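Local coordinates for Slr0280 protein (Synechocystis sp., PDB 5H3K) that is of unknown function but carries a NAGPA-type phosphodiester glycosidase domain, and so probably hydrolyses phosphodiester-linked sugars, at residues A[104-109]-A[129-134]; A[387-392]-A[397-402]; A[484-487]-A[492-495]. One frame throughout, in Å; residues are numbered along the deposited sequence.

Interaction 1: residues A[104-109]-A[129-134]; sequences VQWFSG and SLLQGF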
ATOM      1  N   VAL A 104       9.322  24.184  -2.933  1.00 13.87           N
ATOM      2  CA  VAL A 104       8.008  23.983  -3.541  1.00 14.53           C
ATOM      3  C   VAL A 104       7.732  25.069  -4.575  1.00 18.62           C
ATOM      4  O   VAL A 104       8.351  26.135  -4.544  1.00 18.49           O
ATOM      5  CB  VAL A 104       6.862  23.975  -2.485  1.00 14.74           C
ATOM      6  CG1 VAL A 104       7.034  22.830  -1.461  1.00 12.08           C
ATOM      7  CG2 VAL A 104       6.756  25.329  -1.772  1.00 12.22           C
ATOM      8  N   GLN A 105       6.822  24.781  -5.503  1.00 15.14           N
ATOM      9  CA  GLN A 105       6.284  25.796  -6.404  1.00 20.37           C
ATOM     10  C   GLN A 105       4.767  25.783  -6.305  1.00 19.62           C
ATOM     11  O   GLN A 105       4.141  24.726  -6.408  1.00 18.39           O
ATOM     12  CB  GLN A 105       6.725  25.554  -7.854  1.00 21.26           C
ATOM     13  CG  GLN A 105       8.139  26.030  -8.179  1.00 30.83           C
ATOM     14  CD  GLN A 105       8.262  27.558  -8.251  1.00 37.53           C
ATOM     15  OE1 GLN A 105       7.878  28.273  -7.320  1.00 37.88           O
ATOM     16  NE2 GLN A 105       8.804  28.059  -9.361  1.00 37.69           N
ATOM     17  N   TRP A 106       4.182  26.953  -6.075  1.00 17.40           N
ATOM     18  CA  TRP A 106       2.731  27.081  -5.991  1.00 17.71           C
ATOM     19  C   TRP A 106       2.354  28.541  -6.232  1.00 19.28           C
ATOM     20  O   TRP A 106       2.325  29.356  -5.299  1.00 19.88           O
ATOM     21  CB  TRP A 106       2.200  26.582  -4.632  1.00 15.74           C
ATOM     22  CG  TRP A 106       0.693  26.540  -4.555  1.00 16.68           C
ATOM     23  CD1 TRP A 106      -0.138  25.625  -5.142  1.00 18.07           C
ATOM     24  CD2 TRP A 106      -0.157  27.463  -3.854  1.00 13.70           C
ATOM     25  NE1 TRP A 106      -1.451  25.928  -4.852  1.00 16.89           N
ATOM     26  CE2 TRP A 106      -1.484  27.043  -4.068  1.00 15.30           C
ATOM     27  CE3 TRP A 106       0.082  28.597  -3.079  1.00 16.21           C
ATOM     28  CZ2 TRP A 106      -2.567  27.730  -3.518  1.00 15.60           C
ATOM     29  CZ3 TRP A 106      -1.001  29.272  -2.535  1.00 15.46           C
ATOM     30  CH2 TRP A 106      -2.306  28.838  -2.758  1.00 18.94           C
ATOM     31  N   PHE A 107       2.070  28.853  -7.495  1.00 16.96           N
ATOM     32  CA  PHE A 107       1.788  30.218  -7.926  1.00 17.12           C
ATOM     33  C   PHE A 107       2.872  31.170  -7.417  1.00 18.37           C
ATOM     34  O   PHE A 107       2.584  32.205  -6.820  1.00 20.50           O
ATOM     35  CB  PHE A 107       0.403  30.648  -7.457  1.00 13.57           C
ATOM     36  CG  PHE A 107      -0.718  29.812  -8.033  1.00 13.60           C
ATOM     37  CD1 PHE A 107      -1.167  30.028  -9.328  1.00 14.51           C
ATOM     38  CD2 PHE A 107      -1.314  28.811  -7.282  1.00 15.90           C
ATOM     39  CE1 PHE A 107      -2.199  29.266  -9.866  1.00 13.32           C
ATOM     40  CE2 PHE A 107      -2.345  28.041  -7.814  1.00 13.89           C
ATOM     41  CZ  PHE A 107      -2.787  28.273  -9.105  1.00 11.37           C
ATOM     42  N   SER A 108       4.119  30.792  -7.661  1.00 23.10           N
ATOM     43  CA  SER A 108       5.267  31.571  -7.220  1.00 25.25           C
ATOM     44  C   SER A 108       6.271  31.794  -8.352  1.00 25.08           C
ATOM     45  O   SER A 108       6.559  30.880  -9.126  1.00 33.61           O
ATOM     46  CB  SER A 108       5.932  30.887  -6.019  1.00 28.21           C
ATOM     47  OG  SER A 108       5.930  29.472  -6.144  1.00 26.79           O
ATOM     48  N   GLY A 109       6.794  33.011  -8.461  1.00 33.00           N
ATOM     49  CA  GLY A 109       7.865  33.275  -9.410  1.00 35.35           C
ATOM     50  C   GLY A 109       9.158  32.618  -8.951  1.00 38.68           C
ATOM     51  O   GLY A 109       9.887  32.009  -9.745  1.00 39.22           O
ATOM     52  N   SER A 129       4.141  30.712   6.192  1.00 22.51           N
ATOM     53  CA  SER A 129       4.542  31.847   5.364  1.00 26.08           C
ATOM     54  C   SER A 129       3.943  31.779   3.972  1.00 24.07           C
ATOM     55  O   SER A 129       3.517  32.797   3.411  1.00 22.90           O
ATOM     56  CB  SER A 129       6.061  31.934   5.268  1.00 23.42           C
ATOM     57  OG  SER A 129       6.601  32.392   6.493  1.00 36.01           O
ATOM     58  N   LEU A 130       3.927  30.571   3.419  1.00 22.84           N
ATOM     59  CA  LEU A 130       3.386  30.328   2.089  1.00 18.27           C
ATOM     60  C   LEU A 130       1.988  30.906   1.948  1.00 19.21           C
ATOM     61  O   LEU A 130       1.650  31.505   0.930  1.00 20.93           O
ATOM     62  CB  LEU A 130       3.329  28.822   1.828  1.00 21.38           C
ATOM     63  CG  LEU A 130       2.882  28.370   0.441  1.00 19.71           C
ATOM     64  CD1 LEU A 130       3.868  28.840  -0.609  1.00 24.89           C
ATOM     65  CD2 LEU A 130       2.759  26.857   0.414  1.00 20.56           C
ATOM     66  N   LEU A 131       1.180  30.724   2.984  1.00 17.53           N
ATOM     67  CA  LEU A 131      -0.242  31.061   2.922  1.00 20.40           C
ATOM     68  C   LEU A 131      -0.581  32.295   3.736  1.00 23.51           C
ATOM     69  O   LEU A 131      -1.752  32.564   3.997  1.00 22.54           O
ATOM     70  CB  LEU A 131      -1.073  29.892   3.439  1.00 20.01           C
ATOM     71  CG  LEU A 131      -0.848  28.579   2.693  1.00 17.40           C
ATOM     72  CD1 LEU A 131      -1.672  27.471   3.321  1.00 17.06           C
ATOM     73  CD2 LEU A 131      -1.198  28.776   1.224  1.00 16.90           C
ATOM     74  N   GLN A 132       0.449  33.038   4.132  1.00 25.86           N
ATOM     75  CA  GLN A 132       0.279  34.171   5.044  1.00 33.42           C
ATOM     76  C   GLN A 132      -0.662  35.253   4.502  1.00 29.70           C
ATOM     77  O   GLN A 132      -1.446  35.838   5.253  1.00 29.44           O
ATOM     78  CB  GLN A 132       1.641  34.777   5.406  1.00 27.09           C
ATOM     79  CG  GLN A 132       1.724  35.267   6.845  1.00 39.16           C
ATOM     80  CD  GLN A 132       3.131  35.172   7.417  1.00 43.96           C
ATOM     81  OE1 GLN A 132       4.108  35.538   6.758  1.00 48.66           O
ATOM     82  NE2 GLN A 132       3.242  34.668   8.649  1.00 40.89           N
ATOM     83  N   GLY A 133      -0.591  35.500   3.197  1.00 25.86           N
ATOM     84  CA  GLY A 133      -1.411  36.524   2.579  1.00 26.49           C
ATOM     85  C   GLY A 133      -2.900  36.286   2.723  1.00 28.30           C
ATOM     86  O   GLY A 133      -3.694  37.215   2.572  1.00 30.40           O
ATOM     87  N   PHE A 134      -3.289  35.048   3.026  1.00 25.17           N
ATOM     88  CA  PHE A 134      -4.701  34.682   3.020  1.00 23.33           C
ATOM     89  C   PHE A 134      -5.355  34.695   4.397  1.00 26.59           C
ATOM     90  O   PHE A 134      -6.525  34.320   4.542  1.00 28.01           O
ATOM     91  CB  PHE A 134      -4.889  33.332   2.323  1.00 20.98           C
ATOM     92  CG  PHE A 134      -4.270  33.279   0.958  1.00 21.54           C
ATOM     93  CD1 PHE A 134      -4.701  34.141  -0.039  1.00 21.33           C
ATOM     94  CD2 PHE A 134      -3.247  32.382   0.673  1.00 21.05           C
ATOM     95  CE1 PHE A 134      -4.125  34.113  -1.308  1.00 19.55           C
ATOM     96  CE2 PHE A 134      -2.667  32.343  -0.589  1.00 22.54           C
ATOM     97  CZ  PHE A 134      -3.110  33.209  -1.584  1.00 21.95           C
TER

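Interaction 2: residues A[387-392]-A[397-402]; sequences SEIITT and RLTANY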
ATOM      1  N   SER A 387       5.405 -26.743   7.726  1.00 11.70           N
ATOM      2  CA  SER A 387       4.651 -27.910   8.157  1.00 16.35           C
ATOM      3  C   SER A 387       4.590 -27.907   9.673  1.00 11.09           C
ATOM      4  O   SER A 387       5.567 -27.563  10.343  1.00 13.71           O
ATOM      5  CB  SER A 387       5.255 -29.214   7.623  1.00 21.04           C
ATOM      6  OG  SER A 387       6.531 -29.454   8.178  1.00 23.81           O
ATOM      7  N   GLU A 388       3.425 -28.255  10.211  1.00 13.90           N
ATOM      8  CA  GLU A 388       3.271 -28.373  11.651  1.00  9.41           C
ATOM      9  C   GLU A 388       3.085 -29.834  11.987  1.00 13.27           C
ATOM     10  O   GLU A 388       2.206 -30.488  11.433  1.00 13.73           O
ATOM     11  CB  GLU A 388       2.052 -27.585  12.131  1.00 12.16           C
ATOM     12  CG  GLU A 388       2.127 -26.093  11.814  1.00 12.70           C
ATOM     13  CD  GLU A 388       1.052 -25.287  12.511  1.00 11.27           C
ATOM     14  OE1 GLU A 388      -0.148 -25.473  12.195  1.00 15.99           O
ATOM     15  OE2 GLU A 388       1.414 -24.470  13.386  1.00 13.84           O
ATOM     16  N   ILE A 389       3.923 -30.342  12.883  1.00 13.10           N
ATOM     17  CA  ILE A 389       3.751 -31.701  13.391  1.00 15.94           C
ATOM     18  C   ILE A 389       2.919 -31.638  14.657  1.00 10.49           C
ATOM     19  O   ILE A 389       3.266 -30.927  15.607  1.00 12.25           O
ATOM     20  CB  ILE A 389       5.090 -32.371  13.713  1.00 18.64           C
ATOM     21  CG1 ILE A 389       5.955 -32.429  12.454  1.00 19.98           C
ATOM     22  CG2 ILE A 389       4.853 -33.774  14.259  1.00 17.35           C
ATOM     23  CD1 ILE A 389       5.204 -32.965  11.264  1.00 19.82           C
ATOM     24  N   ILE A 390       1.804 -32.357  14.653  1.00 11.09           N
ATOM     25  CA  ILE A 390       0.969 -32.463  15.836  1.00 12.88           C
ATOM     26  C   ILE A 390       1.243 -33.826  16.459  1.00 13.91           C
ATOM     27  O   ILE A 390       1.050 -34.849  15.802  1.00 13.63           O
ATOM     28  CB  ILE A 390      -0.516 -32.378  15.473  1.00 11.97           C
ATOM     29  CG1 ILE A 390      -0.810 -31.087  14.703  1.00 12.09           C
ATOM     30  CG2 ILE A 390      -1.391 -32.478  16.733  1.00 14.65           C
ATOM     31  CD1 ILE A 390      -2.281 -30.936  14.311  1.00 12.30           C
ATOM     32  N   THR A 391       1.700 -33.822  17.712  1.00 13.11           N
ATOM     33  CA  THR A 391       2.068 -35.044  18.427  1.00 14.09           C
ATOM     34  C   THR A 391       1.117 -35.239  19.607  1.00 12.85           C
ATOM     35  O   THR A 391       0.949 -34.339  20.430  1.00 14.70           O
ATOM     36  CB  THR A 391       3.516 -34.969  18.958  1.00 18.69           C
ATOM     37  OG1 THR A 391       4.424 -34.849  17.860  1.00 20.80           O
ATOM     38  CG2 THR A 391       3.875 -36.229  19.755  1.00 15.90           C
ATOM     39  N   THR A 392       0.492 -36.409  19.675  1.00 17.03           N
ATOM     40  CA  THR A 392      -0.482 -36.710  20.728  1.00 14.57           C
ATOM     41  C   THR A 392       0.186 -37.265  21.980  1.00 16.00           C
ATOM     42  O   THR A 392       1.395 -37.520  22.000  1.00 15.34           O
ATOM     43  CB  THR A 392      -1.509 -37.758  20.282  1.00 15.11           C
ATOM     44  OG1 THR A 392      -0.881 -39.046  20.264  1.00 15.23           O
ATOM     45  CG2 THR A 392      -2.076 -37.443  18.904  1.00 15.48           C
ATOM     46  N   ARG A 397       1.890 -39.070  15.439  1.00 21.68           N
ATOM     47  CA  ARG A 397       2.137 -37.799  14.766  1.00 19.98           C
ATOM     48  C   ARG A 397       1.148 -37.553  13.634  1.00 19.93           C
ATOM     49  O   ARG A 397       0.812 -38.466  12.887  1.00 22.04           O
ATOM     50  CB  ARG A 397       3.563 -37.766  14.212  1.00 18.51           C
ATOM     51  CG  ARG A 397       4.641 -37.776  15.267  1.00 17.86           C
ATOM     52  CD  ARG A 397       6.006 -37.775  14.635  1.00 25.30           C
ATOM     53  NE  ARG A 397       6.884 -36.848  15.340  1.00 36.35           N
ATOM     54  CZ  ARG A 397       7.670 -35.952  14.750  1.00 31.76           C
ATOM     55  NH1 ARG A 397       7.710 -35.860  13.425  1.00 29.78           N
ATOM     56  NH2 ARG A 397       8.422 -35.145  15.490  1.00 32.74           N
ATOM     57  N   LEU A 398       0.690 -36.309  13.509  1.00 17.35           N
ATOM     58  CA  LEU A 398      -0.061 -35.891  12.337  1.00 12.72           C
ATOM     59  C   LEU A 398       0.657 -34.680  11.751  1.00 13.56           C
ATOM     60  O   LEU A 398       1.248 -33.885  12.493  1.00 14.42           O
ATOM     61  CB  LEU A 398      -1.494 -35.492  12.708  1.00 16.13           C
ATOM     62  CG  LEU A 398      -2.452 -36.566  13.228  1.00 21.43           C
ATOM     63  CD1 LEU A 398      -3.754 -35.936  13.734  1.00 19.07           C
ATOM     64  CD2 LEU A 398      -2.733 -37.588  12.138  1.00 16.54           C
ATOM     65  N   THR A 399       0.614 -34.532  10.433  1.00 14.59           N
ATOM     66  CA  THR A 399       1.213 -33.355   9.807  1.00 12.27           C
ATOM     67  C   THR A 399       0.099 -32.470   9.281  1.00 15.77           C
ATOM     68  O   THR A 399      -0.748 -32.918   8.508  1.00 14.16           O
ATOM     69  CB  THR A 399       2.153 -33.707   8.649  1.00 19.92           C
ATOM     70  OG1 THR A 399       1.376 -34.069   7.503  1.00 30.81           O
ATOM     71  CG2 THR A 399       3.072 -34.856   9.031  1.00 14.60           C
ATOM     72  N   ALA A 400       0.085 -31.218   9.726  1.00 13.28           N
ATOM     73  CA  ALA A 400      -0.869 -30.246   9.215  1.00 11.21           C
ATOM     74  C   ALA A 400      -0.148 -29.359   8.198  1.00 11.09           C
ATOM     75  O   ALA A 400       0.936 -28.845   8.473  1.00 13.27           O
ATOM     76  CB  ALA A 400      -1.422 -29.415  10.352  1.00 11.27           C
ATOM     77  N   ASN A 401      -0.741 -29.189   7.023  1.00 12.45           N
ATOM     78  CA  ASN A 401      -0.079 -28.451   5.954  1.00 13.48           C
ATOM     79  C   ASN A 401      -0.698 -27.094   5.629  1.00 14.07           C
ATOM     80  O   ASN A 401      -0.230 -26.398   4.720  1.00 10.69           O
ATOM     81  CB  ASN A 401      -0.024 -29.302   4.680  1.00 13.72           C
ATOM     82  CG  ASN A 401       0.915 -30.486   4.810  1.00 20.46           C
ATOM     83  OD1 ASN A 401       0.530 -31.628   4.547  1.00 25.12           O
ATOM     84  ND2 ASN A 401       2.152 -30.222   5.230  1.00 16.60           N
ATOM     85  N   TYR A 402      -1.754 -26.730   6.351  1.00  7.01           N
ATOM     86  CA  TYR A 402      -2.420 -25.449   6.147  1.00 10.94           C
ATOM     87  C   TYR A 402      -2.689 -24.810   7.499  1.00 10.76           C
ATOM     88  O   TYR A 402      -3.172 -25.469   8.423  1.00  8.67           O
ATOM     89  CB  TYR A 402      -3.722 -25.641   5.359  1.00  9.17           C
ATOM     90  CG  TYR A 402      -3.480 -26.418   4.089  1.00  8.79           C
ATOM     91  CD1 TYR A 402      -3.005 -25.782   2.946  1.00 12.56           C
ATOM     92  CD2 TYR A 402      -3.670 -27.794   4.049  1.00 14.55           C
ATOM     93  CE1 TYR A 402      -2.752 -26.495   1.788  1.00 11.70           C
ATOM     94  CE2 TYR A 402      -3.419 -28.521   2.894  1.00 12.45           C
ATOM     95  CZ  TYR A 402      -2.960 -27.866   1.772  1.00 18.08           C
ATOM     96  OH  TYR A 402      -2.710 -28.594   0.625  1.00 18.80           O
TER
HETATM   97  O   HOH W   1      -0.465 -26.258   9.553  1.00 18.26           O

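Interaction 3: residues A[484-487]-A[492-495]; sequences NGRS and FNAF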
ATOM      1  N   ASN A 484       4.326 -28.466  16.734  1.00 12.97           N
ATOM      2  CA  ASN A 484       5.667 -27.962  16.481  1.00 19.90           C
ATOM      3  C   ASN A 484       5.788 -27.586  15.000  1.00 15.60           C
ATOM      4  O   ASN A 484       5.649 -28.439  14.121  1.00 14.17           O
ATOM      5  CB  ASN A 484       6.702 -29.029  16.878  1.00 23.98           C
ATOM      6  CG  ASN A 484       8.138 -28.511  16.848  1.00 33.15           C
ATOM      7  OD1 ASN A 484       8.817 -28.585  15.821  1.00 32.06           O
ATOM      8  ND2 ASN A 484       8.612 -28.005  17.987  1.00 30.16           N
ATOM      9  N   GLY A 485       6.049 -26.313  14.730  1.00 17.56           N
ATOM     10  CA  GLY A 485       6.146 -25.842  13.357  1.00 15.40           C
ATOM     11  C   GLY A 485       7.570 -25.571  12.911  1.00 13.20           C
ATOM     12  O   GLY A 485       8.403 -25.112  13.697  1.00 13.03           O
ATOM     13  N   ARG A 486       7.848 -25.845  11.639  1.00 10.77           N
ATOM     14  CA  ARG A 486       9.173 -25.620  11.076  1.00 10.49           C
ATOM     15  C   ARG A 486       9.076 -25.134   9.635  1.00  9.60           C
ATOM     16  O   ARG A 486       8.385 -25.749   8.813  1.00 10.04           O
ATOM     17  CB  ARG A 486       9.993 -26.908  11.130  1.00 11.77           C
ATOM     18  CG  ARG A 486      11.384 -26.766  10.570  1.00 15.01           C
ATOM     19  CD  ARG A 486      12.267 -27.923  11.024  1.00 21.78           C
ATOM     20  NE  ARG A 486      13.569 -27.892  10.365  1.00 21.87           N
ATOM     21  CZ  ARG A 486      14.382 -28.943  10.254  1.00 31.06           C
ATOM     22  NH1 ARG A 486      14.033 -30.118  10.765  1.00 28.71           N
ATOM     23  NH2 ARG A 486      15.547 -28.819   9.630  1.00 24.28           N
ATOM     24  N   SER A 487       9.778 -24.044   9.325  1.00  8.31           N
ATOM     25  CA  SER A 487       9.749 -23.487   7.970  1.00  8.14           C
ATOM     26  C   SER A 487      10.878 -24.053   7.117  1.00  9.38           C
ATOM     27  O   SER A 487      11.918 -24.449   7.634  1.00  8.48           O
ATOM     28  CB  SER A 487       9.854 -21.962   7.998  1.00  6.94           C
ATOM     29  OG  SER A 487       8.892 -21.425   8.878  1.00  9.60           O
ATOM     30  N   PHE A 492      14.427 -19.378   7.181  1.00  8.13           N
ATOM     31  CA  PHE A 492      13.217 -18.632   7.519  1.00  7.50           C
ATOM     32  C   PHE A 492      12.895 -18.727   9.003  1.00  9.25           C
ATOM     33  O   PHE A 492      12.260 -17.833   9.564  1.00  6.50           O
ATOM     34  CB  PHE A 492      12.024 -19.091   6.680  1.00  6.42           C
ATOM     35  CG  PHE A 492      11.898 -18.365   5.365  1.00  7.48           C
ATOM     36  CD1 PHE A 492      11.208 -17.163   5.288  1.00  9.62           C
ATOM     37  CD2 PHE A 492      12.465 -18.888   4.211  1.00 12.54           C
ATOM     38  CE1 PHE A 492      11.083 -16.483   4.070  1.00  6.97           C
ATOM     39  CE2 PHE A 492      12.348 -18.224   2.989  1.00 12.16           C
ATOM     40  CZ  PHE A 492      11.662 -17.018   2.921  1.00  7.67           C
ATOM     41  N   ASN A 493      13.340 -19.800   9.654  1.00  7.98           N
ATOM     42  CA  ASN A 493      13.061 -19.965  11.082  1.00  8.79           C
ATOM     43  C   ASN A 493      13.697 -18.899  11.979  1.00  8.26           C
ATOM     44  O   ASN A 493      13.297 -18.713  13.137  1.00  9.21           O
ATOM     45  CB  ASN A 493      13.454 -21.366  11.534  1.00  7.57           C
ATOM     46  CG  ASN A 493      12.652 -22.426  10.839  1.00  6.85           C
ATOM     47  OD1 ASN A 493      11.453 -22.578  11.095  1.00  6.97           O
ATOM     48  ND2 ASN A 493      13.292 -23.151   9.928  1.00  9.41           N
ATOM     49  N   ALA A 494      14.678 -18.188  11.442  1.00  5.95           N
ATOM     50  CA  ALA A 494      15.343 -17.136  12.202  1.00  6.55           C
ATOM     51  C   ALA A 494      14.542 -15.843  12.251  1.00  8.67           C
ATOM     52  O   ALA A 494      14.816 -14.978  13.089  1.00  9.86           O
ATOM     53  CB  ALA A 494      16.732 -16.871  11.624  1.00  8.62           C
ATOM     54  N   PHE A 495      13.559 -15.685  11.362  1.00  6.20           N
ATOM     55  CA  PHE A 495      12.932 -14.368  11.201  1.00  5.91           C
ATOM     56  C   PHE A 495      11.509 -14.310  11.748  1.00  7.79           C
ATOM     57  O   PHE A 495      10.670 -15.132  11.386  1.00  7.20           O
ATOM     58  CB  PHE A 495      12.961 -13.932   9.729  1.00  6.70           C
ATOM     59  CG  PHE A 495      14.354 -13.814   9.165  1.00  6.63           C
ATOM     60  CD1 PHE A 495      15.065 -12.630   9.285  1.00  7.52           C
ATOM     61  CD2 PHE A 495      14.971 -14.904   8.550  1.00  7.82           C
ATOM     62  CE1 PHE A 495      16.376 -12.518   8.768  1.00  9.63           C
ATOM     63  CE2 PHE A 495      16.274 -14.806   8.040  1.00  9.31           C
ATOM     64  CZ  PHE A 495      16.970 -13.610   8.144  1.00  8.36           C
TER

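Interaction 1: residues A[104-109]-A[129-134]
The W106 indole turns its benzo edge to F134, whose CE2 lies in the plane of the indole, 4.0 Å from W106 CZ3. Over one indole face, 3.6 Å above its centre, stands CD2 of F107, the next residue; the two ring planes stand nearly perpendicular, with W106 CD2 at the F107 edge, near its plane. This is an aromatic cluster at the end of strand 101-105, met by a type I beta turn, S129 to Q132, that runs into the short 3-10 segment 132-134. The turn belongs to the loop that follows strand 122-126, so the contact ties two chain excursions from the same N-terminal mixed sheet.

From the turn, L131 contributes the tip of its side chain. Its CD2 approaches the benzo ring obliquely and ends 3.8 Å from W106 CZ3, with the two side chains crossing at about a right angle. L131 and F134 thus converge on the same far corner of the indole, and CH2 meets both as well. W106 can present that corner because its CG is trans to the backbone N (chi1 -173°), which sends the indole across toward the loop. The contact itself is entirely apolar, while the one polar atom of the indole, NE1, makes a weak hydrogen bond to L89 O. The F176 ring meets W106, the planes about 20° apart, and P174 touches both W106 and F107.

F107 has left-handed backbone angles, which turn the chain back on itself just after the tryptophan. The reversal brings S108 round to the backbone of its neighbour but one: S108 OG accepts a nearly straight hydrogen bond, 3.1 Å, from W106 N.

Interaction 2: residues A[387-392]-A[397-402]
R397 lays its guanidinium over the side chain of I389, and these two residues, followed by I390, have more surface buried here than any others. I389 CG2 sits beneath the centre of the guanidinium, 3.5 Å from its plane, with R397 CZ 3.6 Å from that methyl. The approach is diagonal: R397 pairs with T391 along the strands, and a bend at chi3 (137°) carries its flat end back across to the isoleucine, while its CG stays alongside T391 OG1. The other branch of I389 turns the opposite way along the face, where CD1 lies 3.6 Å from T399 CG2, the two side chains side by side. Cut back to an alanine here, the I389 side chain would probably no longer floor the guanidinium, which would be free to swing, and T399 CG2 would lose its neighbour.

I390 points to the other face, with L398, A400 and E388. It is gripped through its backbone: I390 N gives a 2.7 Å hydrogen bond to L398 O, and L398 N returns one of equal length to I390 O. E388 and A400 form the second such pair, with E388 N bonded to A400 O almost straight (176°). On this face I390 CD1 reaches A400 CB at 4.3 Å, and E388 OE1 makes a salt bridge to R414 NE and lies 2.8 Å from a water oxygen.

Alternating hydrogen-bonded and non-hydrogen-bonded pairs, E388-A400 through T391-R397, make this a classic antiparallel beta hairpin, set within a larger mixed sheet.

Interaction 3: residues A[484-487]-A[492-495]
N493 uses its side-chain amide to grip the backbone of S487 on both of its polar atoms. N493 OD1 accepts from S487 N at 2.8 Å, nearly straight (170° at the hydrogen), with the donor in the amide plane and on a lone pair of the oxygen. N493 ND2 gives back a hydrogen bond to S487 O at 3.0 Å; this one is more bent (148°) and reaches the carbonyl from outside its plane. Beside the polar pair, S487 CB rests 3.8 Å from F492 CB, and R486 CG passes near N493 ND2.

One step out, E490 in the short connection serves both sides. Its backbone O takes a second hydrogen bond from N493 ND2, and E490 OE1 forms a salt bridge with R486 NE. The 3-10 turn carrying N493 is closed by F495 N bonding to F492 O. F492 anchors that turn in the interior, where its side chain packs against A370, A372 and L384, while F495 O receives a hydrogen bond from W355 NE1. On the strand side, R486 pairs by its backbone with S387.

The amide therefore imitates a neighbouring strand at S487, matching an N-H and a C=O together. With OD1 accepting and ND2 donating to two carbonyls, its flip is fixed, because a turned-over amide would face donor to donor and acceptor to acceptor.

Interactions 2 and 3 are two parts of one sheet: strands 379-392 and 481-488 are neighbours, and the contacts meet where I389 N probably bonds to N484 O and R486 N to S387 O. Interaction 1 lies on the other side of the chain's centre, its own centre 64 Å from that of interaction 2, in a separate sheet. It is the buried one and purely apolar, ring against ring and leucine. The other two are partly buried and depend on backbone polar groups, though differently: interaction 2 joins strand to strand, main chain to main chain, whereas in interaction 3 a side-chain amide joins a strand to the turn that follows it.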